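Local coordinates for protein packaging enzyme P4 (Pseudomonas phage phi13, PDB 4BLP) that probably acts as a hexameric NTPase motor of RecA type that drives RNA into the viral capsid, at residues Ser146-Val152 / Val251-Ile257; Leu85-Val90 / Leu202-Ala206. All coordinates share one frame; numbering follows the deposited sequence.

Contact 1 joins two neighbouring parallel strands at the middle of the large mixed sheet; contact 2 packs helix 79-91 against the end of helix 193-205. Their centres lie about 18 Å apart. Along the chain the segments alternate: 85-90, then 146-152, then 202-206, and last 251-257, so each contact closes around a segment of the other. They also touch, since helix 193-205 lies on the sheet: Val251 and Leu253 meet Ala204, and Val251 CG1 sits 3.5 Å from Thr205 OG1. The last turn of helix 193-205 is thus held between the strand core of the NTPase fold and helix 79-91, which precedes that core in sequence.

Contact 1: residues Ser146-Val152 / Val251-Ile257; sequences SGLHVVV and VLLVAAI
Gly147 to Val152 and Leu252 to Ile257 run as adjacent parallel strands, their axes 4.5 Å apart at the closest and inclined at 26°. Six backbone hydrogen bonds join them: Val251, Leu253 and Ala255 accept from Gly147, His149 and Val151, and the carbonyls of these three accept from Leu253, Ala255 and Ile257. His149 N reaches Leu253 O at 2.8 Å and nearly straight, with 166° at the hydrogen. Val151 N, by contrast, approaches Ala255 O from a position tilted out of the carbonyl plane. On the face of Leu148, Val150 and Val152, Leu148 CD1 bends back over the partner strand, 4.1 Å from both Leu253 CB and Ala255 CB. Farther on, Val152 and Ile257 lie side by side, CG2 to CG2 at 3.8 Å. The other face carries His149 and Val151. With CG opposite the backbone N (chi1 173°), Leu252 brings CD1 to 3.5 Å from Gly147 O, while Val151 CG2 meets Val254 CG1 at 4.0 Å. The buried His149 ring is fixed through both nitrogens, NE2 to Thr281 and ND1 to His144, and meets Trp139 edge-to-face. Strand 147-152 runs into a glycine-rich loop whose sequence fits a Walker A P-loop, then into helix 159-164, consistent with the RecA-like P-loop NTPase core.

Contact 2: residues Leu85-Val90 / Leu202-Ala206; sequences LAAALV and LLATA
Leu202 reaches across to helix 79-91 and carries much of this apolar contact. Its CB lies 4.3 Å from Leu89 CD2. Beyond CB the side chain swings across: CG stands beside the backbone N and opposite the carbonyl carbon (chi1 -77°), and the second torsion, 160°, delivers the CD2 branch to the backbone of Leu85 and Ala86. At this tip CD2 is 3.6 Å from Leu85 CB and 3.4 Å from Ala86 N, and it also touches the Ala86 methyl. Leu89 answers from the next turn of its helix. Its CD2 comes down on the end of helix 193-205, 3.7 Å from Ala206 CB, and also reaches Leu202 O and the CD2 methyl of Leu203. With just a methyl on Ala86, its CA comes within 5.1 Å of Leu202 CA. Ala86 CB and Thr205 CG2 are packed tighter than an ordinary van der Waals contact, at 3.4 Å, whereas the Thr205 hydroxyl turns back to the carbonyl of Leu201 in its own helix. At the more exposed end, Val90 CG2 rests on Ala206, 3.6 Å from its CB, just where the chain leaves helical geometry. Trp98 and Phe99 of helix 95-101 pack on Leu89, and Leu105 and Ile106 of helix 103-106 pack on Leu85 and Leu202, respectively. Leu203 extends to Val170 and Ile172 of strand 170-173, so helix 193-205 bridges the preceding helices and the large mixed sheet.

Contact 1: residues Ser146-Val152 / Val251-Ile257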
loop_
_atom_site.group_PDB
_atom_site.type_symbol
_atom_site.label_atom_id
_atom_site.label_comp_id
_atom_site.label_asym_id
_atom_site.label_seq_id
_atom_site.Cartn_x
_atom_site.Cartn_y
_atom_site.Cartn_z
ATOM N N SER D 146 18.851 -31.379 14.064
ATOM C CA SER D 146 17.928 -30.502 14.759
ATOM C C SER D 146 17.475 -29.420 13.764
ATOM O O SER D 146 18.238 -29.022 12.874
ATOM C CB SER D 146 18.607 -29.858 15.962
ATOM O OG SER D 146 18.983 -30.833 16.915
ATOM N N GLY D 147 16.244 -28.981 13.927
ATOM C CA GLY D 147 15.642 -27.998 13.031
ATOM C C GLY D 147 14.151 -28.233 12.952
ATOM O O GLY D 147 13.525 -28.690 13.909
ATOM N N LEU D 148 13.586 -27.928 11.785
ATOM C CA LEU D 148 12.176 -28.079 11.502
ATOM C C LEU D 148 12.018 -29.039 10.364
ATOM O O LEU D 148 12.753 -28.925 9.372
ATOM C CB LEU D 148 11.634 -26.673 11.125
ATOM C CG LEU D 148 10.186 -26.569 10.654
ATOM C CD1 LEU D 148 9.190 -27.007 11.787
ATOM C CD2 LEU D 148 9.870 -25.119 10.210
ATOM N N HIS D 149 11.064 -29.980 10.492
ATOM C CA HIS D 149 10.708 -30.914 9.411
ATOM C C HIS D 149 9.302 -30.548 8.987
ATOM O O HIS D 149 8.403 -30.593 9.818
ATOM C CB HIS D 149 10.761 -32.389 9.874
ATOM C CG HIS D 149 10.537 -33.353 8.749
ATOM N ND1 HIS D 149 11.587 -34.069 8.204
ATOM C CD2 HIS D 149 9.402 -33.649 8.065
ATOM C CE1 HIS D 149 11.056 -34.809 7.236
ATOM N NE2 HIS D 149 9.749 -34.583 7.102
ATOM N N VAL D 150 9.086 -30.183 7.740
ATOM C CA VAL D 150 7.720 -29.826 7.357
ATOM C C VAL D 150 7.096 -30.933 6.521
ATOM O O VAL D 150 7.776 -31.571 5.703
ATOM C CB VAL D 150 7.635 -28.454 6.633
ATOM C CG1 VAL D 150 8.112 -27.326 7.555
ATOM C CG2 VAL D 150 8.435 -28.470 5.342
ATOM N N VAL D 151 5.797 -31.137 6.702
ATOM C CA VAL D 151 5.010 -32.116 5.959
ATOM C C VAL D 151 4.095 -31.299 5.087
ATOM O O VAL D 151 3.253 -30.583 5.602
ATOM C CB VAL D 151 4.249 -33.075 6.923
ATOM C CG1 VAL D 151 3.349 -34.059 6.136
ATOM C CG2 VAL D 151 5.253 -33.819 7.813
ATOM N N VAL D 152 4.262 -31.412 3.743
ATOM C CA VAL D 152 3.601 -30.543 2.791
ATOM C C VAL D 152 2.610 -31.287 1.925
ATOM O O VAL D 152 2.838 -32.420 1.545
ATOM C CB VAL D 152 4.684 -29.850 1.886
ATOM C CG1 VAL D 152 4.083 -28.763 1.026
ATOM C CG2 VAL D 152 5.808 -29.242 2.733
ATOM N N VAL D 251 16.669 -29.210 19.124
ATOM C CA VAL D 251 15.398 -29.929 19.068
ATOM C C VAL D 251 14.954 -30.108 17.633
ATOM O O VAL D 251 15.437 -29.411 16.730
ATOM C CB VAL D 251 14.280 -29.220 19.900
ATOM C CG1 VAL D 251 14.660 -29.155 21.385
ATOM C CG2 VAL D 251 13.929 -27.819 19.337
ATOM N N LEU D 252 13.983 -31.012 17.441
ATOM C CA LEU D 252 13.357 -31.201 16.138
ATOM C C LEU D 252 11.859 -30.999 16.289
ATOM O O LEU D 252 11.235 -31.651 17.146
ATOM C CB LEU D 252 13.656 -32.601 15.554
ATOM C CG LEU D 252 12.897 -32.927 14.258
ATOM C CD1 LEU D 252 13.413 -32.066 13.095
ATOM C CD2 LEU D 252 13.124 -34.405 13.872
ATOM N N LEU D 253 11.288 -30.093 15.497
ATOM C CA LEU D 253 9.844 -29.888 15.439
ATOM C C LEU D 253 9.365 -30.396 14.096
ATOM O O LEU D 253 10.091 -30.277 13.107
ATOM C CB LEU D 253 9.421 -28.395 15.594
ATOM C CG LEU D 253 9.759 -27.748 16.936
ATOM C CD1 LEU D 253 9.203 -26.320 17.015
ATOM C CD2 LEU D 253 9.290 -28.595 18.096
ATOM N N VAL D 254 8.155 -30.958 14.064
ATOM C CA VAL D 254 7.539 -31.460 12.832
ATOM C C VAL D 254 6.281 -30.635 12.627
ATOM O O VAL D 254 5.532 -30.455 13.590
ATOM C CB VAL D 254 7.239 -32.970 12.881
ATOM C CG1 VAL D 254 6.586 -33.425 11.562
ATOM C CG2 VAL D 254 8.533 -33.762 13.155
ATOM N N ALA D 255 6.060 -30.078 11.434
ATOM C CA ALA D 255 4.839 -29.282 11.251
ATOM C C ALA D 255 4.193 -29.541 9.909
ATOM O O ALA D 255 4.911 -29.617 8.917
ATOM C CB ALA D 255 5.176 -27.805 11.367
ATOM N N ALA D 256 2.846 -29.623 9.875
ATOM C CA ALA D 256 2.094 -29.723 8.615
ATOM C C ALA D 256 1.958 -28.329 8.008
ATOM O O ALA D 256 1.692 -27.354 8.729
ATOM C CB ALA D 256 0.704 -30.325 8.861
ATOM N N ILE D 257 2.114 -28.219 6.689
ATOM C CA ILE D 257 1.919 -26.935 6.045
ATOM C C ILE D 257 1.356 -27.119 4.642
ATOM O O ILE D 257 1.717 -28.071 3.948
ATOM C CB ILE D 257 3.258 -26.119 6.045
ATOM C CG1 ILE D 257 3.028 -24.644 5.714
ATOM C CG2 ILE D 257 4.342 -26.753 5.130
ATOM C CD1 ILE D 257 4.283 -23.756 6.043
#

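Contact 2: residues Leu85-Val90 / Leu202-Ala206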
loop_
_atom_site.group_PDB
_atom_site.type_symbol
_atom_site.label_atom_id
_atom_site.label_comp_id
_atom_site.label_asym_id
_atom_site.label_seq_id
_atom_site.Cartn_x
_atom_site.Cartn_y
_atom_site.Cartn_z
ATOM N N LEU D 85 11.571 -24.519 32.611
ATOM C CA LEU D 85 10.212 -25.042 32.477
ATOM C C LEU D 85 10.206 -26.413 31.803
ATOM O O LEU D 85 9.407 -27.260 32.171
ATOM C CB LEU D 85 9.325 -24.030 31.719
ATOM C CG LEU D 85 9.017 -22.718 32.506
ATOM C CD1 LEU D 85 8.138 -21.779 31.649
ATOM C CD2 LEU D 85 8.181 -23.035 33.723
ATOM N N ALA D 86 11.125 -26.663 30.845
ATOM C CA ALA D 86 11.151 -28.010 30.250
ATOM C C ALA D 86 11.530 -29.060 31.311
ATOM O O ALA D 86 11.016 -30.172 31.279
ATOM C CB ALA D 86 12.133 -28.062 29.103
ATOM N N ALA D 87 12.461 -28.718 32.232
ATOM C CA ALA D 87 12.865 -29.672 33.291
ATOM C C ALA D 87 11.658 -29.959 34.205
ATOM O O ALA D 87 11.435 -31.110 34.633
ATOM C CB ALA D 87 14.026 -29.097 34.100
ATOM N N ALA D 88 10.873 -28.896 34.501
ATOM C CA ALA D 88 9.650 -29.037 35.297
ATOM C C ALA D 88 8.639 -29.948 34.542
ATOM O O ALA D 88 8.037 -30.812 35.156
ATOM C CB ALA D 88 9.043 -27.660 35.578
ATOM N N LEU D 89 8.521 -29.809 33.209
ATOM C CA LEU D 89 7.605 -30.643 32.424
ATOM C C LEU D 89 8.053 -32.119 32.447
ATOM O O LEU D 89 7.212 -33.019 32.619
ATOM C CB LEU D 89 7.548 -30.116 30.990
ATOM C CG LEU D 89 6.796 -30.955 29.947
ATOM C CD1 LEU D 89 5.296 -31.166 30.369
ATOM C CD2 LEU D 89 6.889 -30.268 28.565
ATOM N N VAL D 90 9.387 -32.364 32.301
ATOM C CA VAL D 90 9.945 -33.735 32.379
ATOM C C VAL D 90 9.581 -34.363 33.754
ATOM O O VAL D 90 9.229 -35.542 33.850
ATOM C CB VAL D 90 11.494 -33.717 32.169
ATOM C CG1 VAL D 90 12.147 -35.053 32.550
ATOM C CG2 VAL D 90 11.845 -33.356 30.737
ATOM N N LEU D 202 9.001 -26.529 24.399
ATOM C CA LEU D 202 8.992 -27.200 25.714
ATOM C C LEU D 202 8.842 -28.716 25.571
ATOM O O LEU D 202 9.612 -29.482 26.182
ATOM C CB LEU D 202 7.870 -26.622 26.597
ATOM C CG LEU D 202 8.196 -25.251 27.206
ATOM C CD1 LEU D 202 6.861 -24.524 27.642
ATOM C CD2 LEU D 202 9.117 -25.418 28.399
ATOM N N LEU D 203 7.885 -29.158 24.771
ATOM C CA LEU D 203 7.656 -30.582 24.541
ATOM C C LEU D 203 8.867 -31.246 23.880
ATOM O O LEU D 203 9.290 -32.291 24.323
ATOM C CB LEU D 203 6.426 -30.770 23.656
ATOM C CG LEU D 203 5.093 -30.533 24.380
ATOM C CD1 LEU D 203 4.012 -30.329 23.372
ATOM C CD2 LEU D 203 4.752 -31.713 25.375
ATOM N N ALA D 204 9.449 -30.621 22.850
ATOM C CA ALA D 204 10.613 -31.211 22.170
ATOM C C ALA D 204 11.823 -31.271 23.114
ATOM O O ALA D 204 12.553 -32.280 23.140
ATOM C CB ALA D 204 10.935 -30.401 20.914
ATOM N N THR D 205 12.022 -30.220 23.932
ATOM C CA THR D 205 13.136 -30.186 24.898
ATOM C C THR D 205 12.938 -31.303 25.935
ATOM O O THR D 205 13.938 -31.904 26.404
ATOM C CB THR D 205 13.245 -28.783 25.536
ATOM O OG1 THR D 205 13.538 -27.843 24.481
ATOM C CG2 THR D 205 14.367 -28.675 26.593
ATOM N N ALA D 206 11.645 -31.586 26.274
ATOM C CA ALA D 206 11.254 -32.661 27.219
ATOM C C ALA D 206 11.224 -34.040 26.561
ATOM O O ALA D 206 10.687 -34.996 27.146
ATOM C CB ALA D 206 9.900 -32.340 27.831
#